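Local structure of Afp2 (Serratia entomophila, 6RBN) at residues C[288-291]-C[292-296]; C[259-262]-C[263-266]; C[303-306]-C[307-311]. The protein probably builds the contractile sheath that surrounds the inner tube of the anti-feeding prophage, a phage-tail-like injection system. All coordinates share one frame; numbering follows the deposited sequence.

Interaction 1: residues C[288-291]-C[292-296]; sequences DSYL and HSLWQ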
# COMPACT_ATOMS: atom_id res chain seq x y z
N ASP C 288 15.22 54.38 -32.18
CA ASP C 288 13.85 54.75 -31.86
C ASP C 288 13.74 55.45 -30.52
O ASP C 288 12.84 56.28 -30.32
CB ASP C 288 12.94 53.52 -31.86
CG ASP C 288 12.63 53.02 -33.24
OD1 ASP C 288 12.62 53.84 -34.18
OD2 ASP C 288 12.38 51.81 -33.40
N SER C 289 14.63 55.14 -29.57
CA SER C 289 14.63 55.87 -28.31
C SER C 289 15.18 57.28 -28.50
O SER C 289 14.74 58.21 -27.82
CB SER C 289 15.44 55.13 -27.26
OG SER C 289 16.82 55.15 -27.57
N TYR C 290 16.14 57.45 -29.41
CA TYR C 290 16.67 58.78 -29.69
C TYR C 290 15.66 59.61 -30.46
O TYR C 290 15.43 60.78 -30.14
CB TYR C 290 17.99 58.68 -30.46
CG TYR C 290 18.55 60.03 -30.83
CD1 TYR C 290 19.14 60.85 -29.88
CD2 TYR C 290 18.48 60.50 -32.14
CE1 TYR C 290 19.64 62.08 -30.21
CE2 TYR C 290 18.99 61.73 -32.48
CZ TYR C 290 19.56 62.52 -31.51
OH TYR C 290 20.07 63.75 -31.85
N LEU C 291 15.06 59.04 -31.50
CA LEU C 291 14.15 59.79 -32.34
C LEU C 291 12.80 60.06 -31.69
O LEU C 291 12.09 60.97 -32.14
CB LEU C 291 13.93 59.08 -33.67
CG LEU C 291 15.14 59.01 -34.60
CD1 LEU C 291 14.83 58.18 -35.82
CD2 LEU C 291 15.56 60.41 -35.01
N HIS C 292 12.43 59.32 -30.65
CA HIS C 292 11.19 59.63 -29.96
C HIS C 292 11.35 60.82 -29.04
O HIS C 292 10.45 61.66 -28.94
CB HIS C 292 10.70 58.43 -29.15
CG HIS C 292 9.32 58.61 -28.58
ND1 HIS C 292 8.18 58.36 -29.31
CD2 HIS C 292 8.91 59.06 -27.38
CE1 HIS C 292 7.12 58.61 -28.57
NE2 HIS C 292 7.53 59.04 -27.39
N SER C 293 12.49 60.91 -28.34
CA SER C 293 12.75 62.06 -27.49
C SER C 293 13.02 63.31 -28.31
O SER C 293 12.78 64.42 -27.84
CB SER C 293 13.94 61.77 -26.58
OG SER C 293 15.14 61.71 -27.33
N LEU C 294 13.51 63.14 -29.53
CA LEU C 294 13.69 64.26 -30.44
C LEU C 294 12.36 64.70 -31.05
O LEU C 294 12.18 65.89 -31.31
CB LEU C 294 14.67 63.86 -31.54
CG LEU C 294 15.13 64.94 -32.51
CD1 LEU C 294 15.97 65.96 -31.79
CD2 LEU C 294 15.91 64.29 -33.62
N TRP C 295 11.44 63.76 -31.27
CA TRP C 295 10.13 64.11 -31.81
C TRP C 295 9.28 64.85 -30.79
O TRP C 295 8.56 65.79 -31.14
CB TRP C 295 9.41 62.86 -32.28
CG TRP C 295 8.00 63.10 -32.69
CD1 TRP C 295 7.56 63.89 -33.71
CD2 TRP C 295 6.83 62.55 -32.09
NE1 TRP C 295 6.19 63.86 -33.78
CE2 TRP C 295 5.72 63.04 -32.79
CE3 TRP C 295 6.61 61.67 -31.02
CZ2 TRP C 295 4.41 62.70 -32.46
CZ3 TRP C 295 5.31 61.33 -30.69
CH2 TRP C 295 4.23 61.85 -31.41
N GLN C 296 9.34 64.44 -29.53
CA GLN C 296 8.48 65.05 -28.52
C GLN C 296 8.98 66.40 -28.04
O GLN C 296 8.27 67.06 -27.28
CB GLN C 296 8.31 64.10 -27.33
CG GLN C 296 9.56 63.88 -26.51
CD GLN C 296 9.32 62.92 -25.37
OE1 GLN C 296 8.20 62.44 -25.18
NE2 GLN C 296 10.36 62.63 -24.59
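The backbone oxygen of Tyr290 takes two hydrogen bonds. The amide Leu294 N donates to Tyr290 O at 3.1 Å. The hydroxyl Ser293 OG donates to Tyr290 O at 3.0 Å. Both donors come from the same face of the carbonyl plane, and the hydroxyl lies farther off that plane, tilted by 34°. The amide bond is the regular i to i+4 bond of helix 277-295, in the phage tail sheath C-terminal domain. The hydroxyl adds a bond back to the residue three places earlier. The first torsion of Ser293 (69°) makes this possible, because it sets OG between its own backbone N and carbonyl carbon. The helix pattern continues with His292 N to Asp288 O at 3.1 Å and Trp295 N to Leu291 O at 3.0 Å.

Another side of this helix is apolar. The CD2 methyl of Leu294 reaches Tyr290 CE2 at 4.2 Å, oblique to the ring. The same methyl meets Leu291 CD2 at 4.1 Å. Leu294 holds CG anti to its backbone N (-173°), which carries the branch back beside these two side chains. Helix 250-267 packs here, with Val259 on Leu294 and Ile263 on Tyr290. His292 rests on Arg143 of the chain of Afp1, and Trp295 NE1 bonds to the O of Gly302.

This part of the helix has a polar strip at Ser289 and Ser293 and a buried apolar strip at Leu291 and Leu294. The hydroxyl of Ser293 spends its proton on the backbone of its own helix.

Interaction 2: residues C[259-262]-C[263-266]; sequences VERD and IQKS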
# COMPACT_ATOMS: atom_id res chain seq x y z
N VAL C 259 21.37 64.94 -36.25
CA VAL C 259 20.84 63.59 -36.09
C VAL C 259 21.87 62.56 -36.51
O VAL C 259 22.07 61.54 -35.83
CB VAL C 259 19.52 63.45 -36.88
CG1 VAL C 259 19.03 62.03 -36.87
CG2 VAL C 259 18.47 64.32 -36.28
N GLU C 260 22.56 62.81 -37.62
CA GLU C 260 23.54 61.86 -38.15
C GLU C 260 24.76 61.75 -37.25
O GLU C 260 25.37 60.68 -37.16
CB GLU C 260 23.93 62.26 -39.56
CG GLU C 260 22.84 61.96 -40.56
CD GLU C 260 23.03 62.59 -41.91
OE1 GLU C 260 23.94 63.42 -42.08
OE2 GLU C 260 22.24 62.26 -42.82
N ARG C 261 25.13 62.82 -36.56
CA ARG C 261 26.26 62.74 -35.65
C ARG C 261 25.87 62.10 -34.32
O ARG C 261 26.64 61.31 -33.76
CB ARG C 261 26.87 64.12 -35.42
CG ARG C 261 27.61 64.68 -36.61
CD ARG C 261 28.06 66.10 -36.36
NE ARG C 261 29.10 66.18 -35.33
CZ ARG C 261 30.40 66.11 -35.58
NH1 ARG C 261 30.83 65.98 -36.83
NH2 ARG C 261 31.27 66.18 -34.58
N ASP C 262 24.68 62.41 -33.81
CA ASP C 262 24.28 61.87 -32.51
C ASP C 262 23.86 60.41 -32.58
O ASP C 262 23.93 59.72 -31.56
CB ASP C 262 23.16 62.70 -31.90
CG ASP C 262 23.62 64.07 -31.46
OD1 ASP C 262 24.81 64.20 -31.09
OD2 ASP C 262 22.80 65.01 -31.47
N ILE C 263 23.41 59.93 -33.74
CA ILE C 263 23.13 58.51 -33.87
C ILE C 263 24.43 57.72 -33.98
O ILE C 263 24.59 56.67 -33.34
CB ILE C 263 22.18 58.25 -35.05
CG1 ILE C 263 20.77 58.71 -34.69
CG2 ILE C 263 22.14 56.79 -35.45
CD1 ILE C 263 19.78 58.57 -35.81
N GLN C 264 25.40 58.23 -34.74
CA GLN C 264 26.66 57.50 -34.85
C GLN C 264 27.51 57.62 -33.59
O GLN C 264 28.39 56.79 -33.39
CB GLN C 264 27.47 57.95 -36.06
CG GLN C 264 28.11 59.31 -35.95
CD GLN C 264 28.95 59.64 -37.16
OE1 GLN C 264 29.09 58.83 -38.07
NE2 GLN C 264 29.53 60.84 -37.17
N LYS C 265 27.27 58.63 -32.75
CA LYS C 265 27.91 58.62 -31.44
C LYS C 265 27.31 57.55 -30.53
O LYS C 265 28.01 57.03 -29.66
CB LYS C 265 27.79 60.00 -30.78
CG LYS C 265 28.76 61.04 -31.31
CD LYS C 265 28.46 62.43 -30.77
CE LYS C 265 29.23 62.75 -29.50
NZ LYS C 265 28.70 62.04 -28.29
N SER C 266 26.04 57.22 -30.73
CA SER C 266 25.40 56.20 -29.92
C SER C 266 25.66 54.80 -30.45
O SER C 266 25.67 53.84 -29.67
CB SER C 266 23.90 56.46 -29.84
OG SER C 266 23.25 55.45 -29.09
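Residues 259-262 and 263-266 are consecutive turns of helix 250-267 in the phage tail sheath C-terminal domain, joined by i to i+4 backbone bonds of unequal strength. Ile263 N donates to Val259 O at 3.0 Å, and Lys265 N to Arg261 O at 2.9 Å. The bonds from Gln264 N to Glu260 O and from Ser266 N to Asp262 O are weak, each 3.4 Å long.

The apolar part of the contact is Val259 with Ile263. The two lie side by side and point the same way, with Val259 CG1 3.7 Å from Ile263 CD1. With CG1 anti to its carbonyl carbon (chi1 -73°), Ile263 lays CD1 beside the CG1 methyl of Val259. Both are buried; Phe445 of a chain of Afp3 packs on them.

Gln264 folds back over the preceding turn. Its first torsion (73°) puts CG beside the backbone oxygens of Glu260 and Arg261. Beyond CG the chain is extended, and NE2 ends 4.1 Å from Arg261 CA. Asp262 and Lys265 also run alongside each other, with Asp262 OD1 4.1 Å from Lys265 CD. Lys265 then bends twice, and its charged end leads away. It forms a salt bridge with Asp327 of a chain of Afp3. Within Afp2 itself, Glu260 forms a salt bridge with Arg125.

The charges of Asp262 and Lys265 do not meet: OD1 and NZ are 5.3 Å apart. They may still attract weakly. One face of the helix packs Val259 and Ile263, and Lys265 bridges to Afp3, consistent with a part in contacts between sheath proteins.

Interaction 3: residues C[303-306]-C[307-311]; sequences NTPA and DAWFV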
# COMPACT_ATOMS: atom_id res chain seq x y z
N ASN C 303 2.29 64.61 -36.31
CA ASN C 303 1.58 64.45 -35.04
C ASN C 303 1.17 63.00 -34.78
O ASN C 303 0.05 62.71 -34.38
CB ASN C 303 0.37 65.38 -35.01
CG ASN C 303 -0.52 65.24 -36.23
OD1 ASN C 303 -0.30 64.38 -37.09
ND2 ASN C 303 -1.54 66.08 -36.30
N THR C 304 2.14 62.09 -34.96
CA THR C 304 2.12 60.66 -34.69
C THR C 304 3.54 60.16 -34.95
O THR C 304 4.27 60.76 -35.74
CB THR C 304 1.09 59.91 -35.54
OG1 THR C 304 1.05 58.53 -35.17
CG2 THR C 304 1.37 60.03 -37.02
N PRO C 305 3.99 59.10 -34.27
CA PRO C 305 5.32 58.55 -34.58
C PRO C 305 5.41 57.87 -35.93
O PRO C 305 6.52 57.66 -36.42
CB PRO C 305 5.56 57.56 -33.44
CG PRO C 305 4.71 58.04 -32.33
CD PRO C 305 3.48 58.59 -32.98
N ALA C 306 4.28 57.51 -36.54
CA ALA C 306 4.33 56.86 -37.85
C ALA C 306 4.65 57.84 -38.96
O ALA C 306 5.28 57.47 -39.95
CB ALA C 306 3.01 56.14 -38.13
N ASP C 307 4.22 59.10 -38.82
CA ASP C 307 4.50 60.12 -39.82
C ASP C 307 5.76 60.91 -39.52
O ASP C 307 6.15 61.75 -40.33
CB ASP C 307 3.33 61.10 -39.95
CG ASP C 307 2.10 60.46 -40.56
OD1 ASP C 307 2.25 59.52 -41.37
OD2 ASP C 307 0.98 60.92 -40.25
N ALA C 308 6.41 60.67 -38.38
CA ALA C 308 7.57 61.44 -37.97
C ALA C 308 8.89 60.75 -38.30
O ALA C 308 9.80 61.39 -38.82
CB ALA C 308 7.50 61.73 -36.47
N TRP C 309 9.01 59.45 -38.01
CA TRP C 309 10.21 58.72 -38.39
C TRP C 309 9.86 57.26 -38.63
O TRP C 309 8.82 56.77 -38.19
CB TRP C 309 11.31 58.82 -37.32
CG TRP C 309 11.07 57.99 -36.09
CD1 TRP C 309 11.55 56.74 -35.85
CD2 TRP C 309 10.28 58.34 -34.95
NE1 TRP C 309 11.12 56.29 -34.64
CE2 TRP C 309 10.34 57.26 -34.06
CE3 TRP C 309 9.54 59.47 -34.60
CZ2 TRP C 309 9.68 57.26 -32.84
CZ3 TRP C 309 8.89 59.47 -33.38
CH2 TRP C 309 8.96 58.38 -32.52
N PHE C 310 10.75 56.57 -39.34
CA PHE C 310 10.73 55.11 -39.39
C PHE C 310 12.16 54.61 -39.34
O PHE C 310 13.08 55.24 -39.87
CB PHE C 310 10.00 54.56 -40.64
CG PHE C 310 10.69 54.85 -41.95
CD1 PHE C 310 10.42 56.01 -42.64
CD2 PHE C 310 11.56 53.92 -42.52
CE1 PHE C 310 11.03 56.27 -43.85
CE2 PHE C 310 12.18 54.18 -43.72
CZ PHE C 310 11.91 55.36 -44.38
N VAL C 311 12.34 53.46 -38.68
CA VAL C 311 13.62 52.77 -38.62
C VAL C 311 13.36 51.31 -38.98
O VAL C 311 12.43 50.71 -38.44
CB VAL C 311 14.27 52.87 -37.23
CG1 VAL C 311 15.56 52.07 -37.17
CG2 VAL C 311 14.54 54.30 -36.86
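Pro305 and Trp309 pack together where the short helical turn 305-308 runs into strand 309-312. This helix-to-strand junction belongs to the phage tail sheath C-terminal domain, and its strand pairs antiparallel with strand 328-335.

The tight part is the proline against the indole. Pro305 CB lies 3.6 Å from Trp309 CH2 and 3.8 Å from Trp309 CZ3, so the pyrrolidine meets the outer end of the six-membered ring. The oxygen of Pro305 sits over one face of the indole, 4.0 Å above the plane and offset toward the rim. Trp309 has CG between its backbone N and carbonyl carbon (75°), and this folds the ring back over the proline instead of along the strand. Trp309 N also donates a weak bond to Pro305 O, 3.5 Å long. The indole is buried. Its NE1 is held by Asp288 OD1 of helix 277-295, and Leu291 and Leu335 also touch its side chain. Trp295 covers Pro305 and Ala308.

The other side of the turn is looser, with fewer side-chain contacts, and faces solvent. Ala306 and Asp307 are both exposed. Thr304 and Asp307 meet here through a methyl group, at an angle to each other. The first torsion of Thr304 (-176°) sends OG1 anti to the backbone N and leaves CG2 as the branch that faces the aspartate. The carboxylate therefore borders a carbon and not the hydroxyl. A proline suits the first turn of a helix, because its missing N-H is not needed there. On the solvent side, Thr304 CG2 lies 3.4 Å from Asp307 OD2.

From the N terminus the order is interaction 2, interaction 1, interaction 3. They lie in series, and none nests in or crosses another. Each joins neighbouring turns of the chain, so none closes a long loop. Interaction 2 lies on helix 250-267 and interaction 1 near the end of helix 277-295. The two helices pack together, and Tyr290 OH probably bonds Asp262 OD2 at 3.0 Å. The chain then passes to interaction 3, whose Thr304 N packs against Trp295 CZ2. Interactions 2 and 3 do not touch; their nearest atoms are about 7 Å apart. Helix 277-295 touches both helix 250-267 and strand 309-312, and so links them within the C-terminal domain.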